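Local coordinates for protein apicoplast TIC22, putative (Plasmodium falciparum 3D7, PDB 4E6Z) that probably acts as a chaperone in the import of proteins into the apicoplast, the relict plastid of the malaria parasite, at residues V76-L81 / Q262-L267. Sequence-based numbering, arbitrary orientation.
Sequences VIPVFL and QSVKYL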
ATOM      1  N   VAL A  76      -6.348  -0.215   8.366  1.00 54.40           N
ATOM      2  CA  VAL A  76      -6.234  -1.648   8.096  1.00 58.34           C
ATOM      3  C   VAL A  76      -5.191  -1.965   7.023  1.00 48.48           C
ATOM      4  O   VAL A  76      -4.897  -3.130   6.757  1.00 52.55           O
ATOM      5  CB  VAL A  76      -7.584  -2.251   7.670  1.00 58.58           C
ATOM      6  CG1 VAL A  76      -8.652  -1.923   8.698  1.00 65.31           C
ATOM      7  CG2 VAL A  76      -7.980  -1.734   6.296  1.00 58.58           C
ATOM      8  N   ILE A  77      -4.641  -0.930   6.403  1.00 42.35           N
ATOM      9  CA  ILE A  77      -3.613  -1.119   5.390  1.00 42.50           C
ATOM     10  C   ILE A  77      -2.219  -1.045   6.015  1.00 41.44           C
ATOM     11  O   ILE A  77      -1.806   0.012   6.493  1.00 33.30           O
ATOM     12  CB  ILE A  77      -3.718  -0.060   4.284  1.00 43.57           C
ATOM     13  CG1 ILE A  77      -5.137  -0.022   3.711  1.00 47.70           C
ATOM     14  CG2 ILE A  77      -2.690  -0.327   3.193  1.00 39.38           C
ATOM     15  CD1 ILE A  77      -5.416   1.194   2.856  1.00 46.28           C
ATOM     16  N   PRO A  78      -1.495  -2.176   6.018  1.00 41.72           N
ATOM     17  CA  PRO A  78      -0.132  -2.248   6.553  1.00 42.40           C
ATOM     18  C   PRO A  78       0.853  -1.471   5.690  1.00 43.92           C
ATOM     19  O   PRO A  78       0.696  -1.428   4.470  1.00 36.65           O
ATOM     20  CB  PRO A  78       0.198  -3.747   6.482  1.00 36.14           C
ATOM     21  CG  PRO A  78      -1.120  -4.439   6.314  1.00 39.72           C
ATOM     22  CD  PRO A  78      -1.958  -3.486   5.530  1.00 41.07           C
ATOM     23  N   VAL A  79       1.845  -0.858   6.329  1.00 37.22           N
ATOM     24  CA  VAL A  79       2.953  -0.217   5.631  1.00 34.55           C
ATOM     25  C   VAL A  79       4.256  -0.659   6.295  1.00 43.83           C
ATOM     26  O   VAL A  79       4.317  -0.823   7.518  1.00 37.21           O
ATOM     27  CB  VAL A  79       2.847   1.316   5.678  1.00 39.20           C
ATOM     28  CG1 VAL A  79       4.080   1.963   5.032  1.00 35.58           C
ATOM     29  CG2 VAL A  79       1.571   1.774   5.002  1.00 42.42           C
ATOM     30  N   PHE A  80       5.298  -0.854   5.493  1.00 38.51           N
ATOM     31  CA  PHE A  80       6.529  -1.442   6.001  1.00 37.88           C
ATOM     32  C   PHE A  80       7.743  -0.540   5.840  1.00 35.92           C
ATOM     33  O   PHE A  80       7.922   0.108   4.812  1.00 36.91           O
ATOM     34  CB  PHE A  80       6.778  -2.801   5.347  1.00 28.62           C
ATOM     35  CG  PHE A  80       5.657  -3.773   5.550  1.00 34.40           C
ATOM     36  CD1 PHE A  80       5.660  -4.644   6.627  1.00 34.67           C
ATOM     37  CD2 PHE A  80       4.580  -3.795   4.677  1.00 36.34           C
ATOM     38  CE1 PHE A  80       4.614  -5.533   6.821  1.00 45.00           C
ATOM     39  CE2 PHE A  80       3.534  -4.675   4.867  1.00 30.78           C
ATOM     40  CZ  PHE A  80       3.551  -5.549   5.937  1.00 39.01           C
ATOM     41  N   LEU A  81       8.568  -0.503   6.881  1.00 43.58           N
ATOM     42  CA  LEU A  81       9.807   0.259   6.856  1.00 40.09           C
ATOM     43  C   LEU A  81      10.969  -0.617   7.287  1.00 30.99           C
ATOM     44  O   LEU A  81      10.783  -1.646   7.936  1.00 38.00           O
ATOM     45  CB  LEU A  81       9.718   1.478   7.775  1.00 42.28           C
ATOM     46  CG  LEU A  81       8.717   2.591   7.467  1.00 51.76           C
ATOM     47  CD1 LEU A  81       7.367   2.251   8.053  1.00 54.74           C
ATOM     48  CD2 LEU A  81       9.205   3.907   8.039  1.00 65.91           C
ATOM     49  N   GLN A 262      -1.399 -10.743   1.354  1.00 48.60           N
ATOM     50  CA  GLN A 262      -0.018 -11.083   1.678  1.00 56.03           C
ATOM     51  C   GLN A 262       0.581 -10.121   2.704  1.00 53.37           C
ATOM     52  O   GLN A 262       1.228 -10.551   3.660  1.00 56.16           O
ATOM     53  CB  GLN A 262       0.847 -11.134   0.418  1.00 57.65           C
ATOM     54  CG  GLN A 262       0.714 -12.428  -0.366  1.00 64.17           C
ATOM     55  CD  GLN A 262       1.864 -12.640  -1.330  1.00 76.29           C
ATOM     56  OE1 GLN A 262       2.469 -11.681  -1.816  1.00 80.16           O
ATOM     57  NE2 GLN A 262       2.180 -13.901  -1.607  1.00 79.43           N
ATOM     58  N   SER A 263       0.364  -8.824   2.505  1.00 48.02           N
ATOM     59  CA  SER A 263       0.814  -7.826   3.466  1.00 43.55           C
ATOM     60  C   SER A 263       0.283  -8.140   4.860  1.00 51.46           C
ATOM     61  O   SER A 263       1.018  -8.074   5.847  1.00 44.39           O
ATOM     62  CB  SER A 263       0.363  -6.425   3.052  1.00 42.81           C
ATOM     63  OG  SER A 263       0.967  -6.031   1.834  1.00 53.98           O
ATOM     64  N   VAL A 264      -0.999  -8.484   4.935  1.00 47.13           N
ATOM     65  CA  VAL A 264      -1.632  -8.782   6.216  1.00 47.18           C
ATOM     66  C   VAL A 264      -1.068 -10.067   6.816  1.00 51.46           C
ATOM     67  O   VAL A 264      -0.726 -10.117   7.998  1.00 54.17           O
ATOM     68  CB  VAL A 264      -3.164  -8.896   6.085  1.00 46.55           C
ATOM     69  CG1 VAL A 264      -3.779  -9.323   7.409  1.00 43.49           C
ATOM     70  CG2 VAL A 264      -3.752  -7.574   5.622  1.00 43.40           C
ATOM     71  N   LYS A 265      -0.966 -11.099   5.987  1.00 50.04           N
ATOM     72  CA  LYS A 265      -0.411 -12.379   6.401  1.00 58.35           C
ATOM     73  C   LYS A 265       1.019 -12.205   6.918  1.00 66.63           C
ATOM     74  O   LYS A 265       1.465 -12.934   7.802  1.00 65.87           O
ATOM     75  CB  LYS A 265      -0.426 -13.337   5.211  1.00 67.16           C
ATOM     76  CG  LYS A 265      -0.771 -14.775   5.542  1.00 79.30           C
ATOM     77  CD  LYS A 265      -1.419 -15.445   4.339  1.00 86.24           C
ATOM     78  CE  LYS A 265      -0.670 -15.109   3.054  1.00 85.70           C
ATOM     79  NZ  LYS A 265      -1.420 -15.535   1.837  1.00 89.36           N
ATOM     80  N   TYR A 266       1.728 -11.226   6.361  1.00 64.56           N
ATOM     81  CA  TYR A 266       3.126 -10.972   6.703  1.00 56.37           C
ATOM     82  C   TYR A 266       3.280 -10.440   8.124  1.00 59.07           C
ATOM     83  O   TYR A 266       4.336 -10.586   8.738  1.00 58.90           O
ATOM     84  CB  TYR A 266       3.745  -9.987   5.708  1.00 53.83           C
ATOM     85  CG  TYR A 266       5.248  -9.882   5.799  1.00 59.12           C
ATOM     86  CD1 TYR A 266       5.851  -8.965   6.648  1.00 56.70           C
ATOM     87  CD2 TYR A 266       6.066 -10.700   5.031  1.00 60.78           C
ATOM     88  CE1 TYR A 266       7.224  -8.869   6.734  1.00 58.71           C
ATOM     89  CE2 TYR A 266       7.440 -10.611   5.111  1.00 57.38           C
ATOM     90  CZ  TYR A 266       8.013  -9.693   5.963  1.00 60.28           C
ATOM     91  OH  TYR A 266       9.380  -9.597   6.047  1.00 60.81           O
ATOM     92  N   LEU A 267       2.223  -9.823   8.644  1.00 62.73           N
ATOM     93  CA  LEU A 267       2.242  -9.300  10.005  1.00 63.25           C
ATOM     94  C   LEU A 267       2.404 -10.425  11.019  1.00 62.05           C
ATOM     95  O   LEU A 267       2.940 -10.216  12.106  1.00 58.10           O
ATOM     96  CB  LEU A 267       0.965  -8.515  10.300  1.00 66.14           C
ATOM     97  CG  LEU A 267       0.689  -7.299   9.419  1.00 65.92           C
ATOM     98  CD1 LEU A 267      -0.620  -6.631   9.825  1.00 66.82           C
ATOM     99  CD2 LEU A 267       1.838  -6.324   9.496  1.00 57.51           C
TER
HETATM  100  O   HOH W   1       0.036  -3.224   2.559  1.00 29.75           O
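Ser263 sets its small side chain between Pro78 and Phe80, the two residues of strand 78-83 whose side chains face the helix: its CB lies 4.1 Å from Pro78 CG and equally near Phe80 CE2. A serine suits this place because it is slim enough to let the helix come close, and its hydroxyl has polar work to do. With OG anti to the carbonyl carbon (chi1 -65°), a water bridges Ser263 OG, at 3.0 Å, and Pro78 O, to which it donates at 2.7 Å; OG also bonds Leu104 O. Ser263 O lies near the plane of the Phe80 ring at its edge, 3.6 Å from CZ, which may be mildly favourable, since ring C-H groups carry a slight positive charge. Val264, solvent-exposed, compact and branched at CB, turns CG2 to the proline, 4.2 Å from Pro78 CG.

Strand 78-83 pairs antiparallel with strand 129-134, and helix 261-272, close to the C-terminal end of the chain, packs across it, the short axes 8.8 Å apart at 65°. The alternation of a strand sends Pro78, a compact apolar ring, and Phe80, long and flat enough to cross to the helix, one way and Val79 the other, onto helix 135-150.

Tyr266, three residues on from Ser263 on the same side of the helix, offers apolar ring carbons to Phe80: Tyr266 CD1 lies 3.7 Å from Phe80 CE1, the ring planes nearly perpendicular (87°), while its OH, at the ring's far end, bonds Glu110 OE2. Leu267, finally, is forked and touches two partners at once: CD1 reaches Pro78 CG, and CD2 approaches Phe80 CE1 to 3.9 Å.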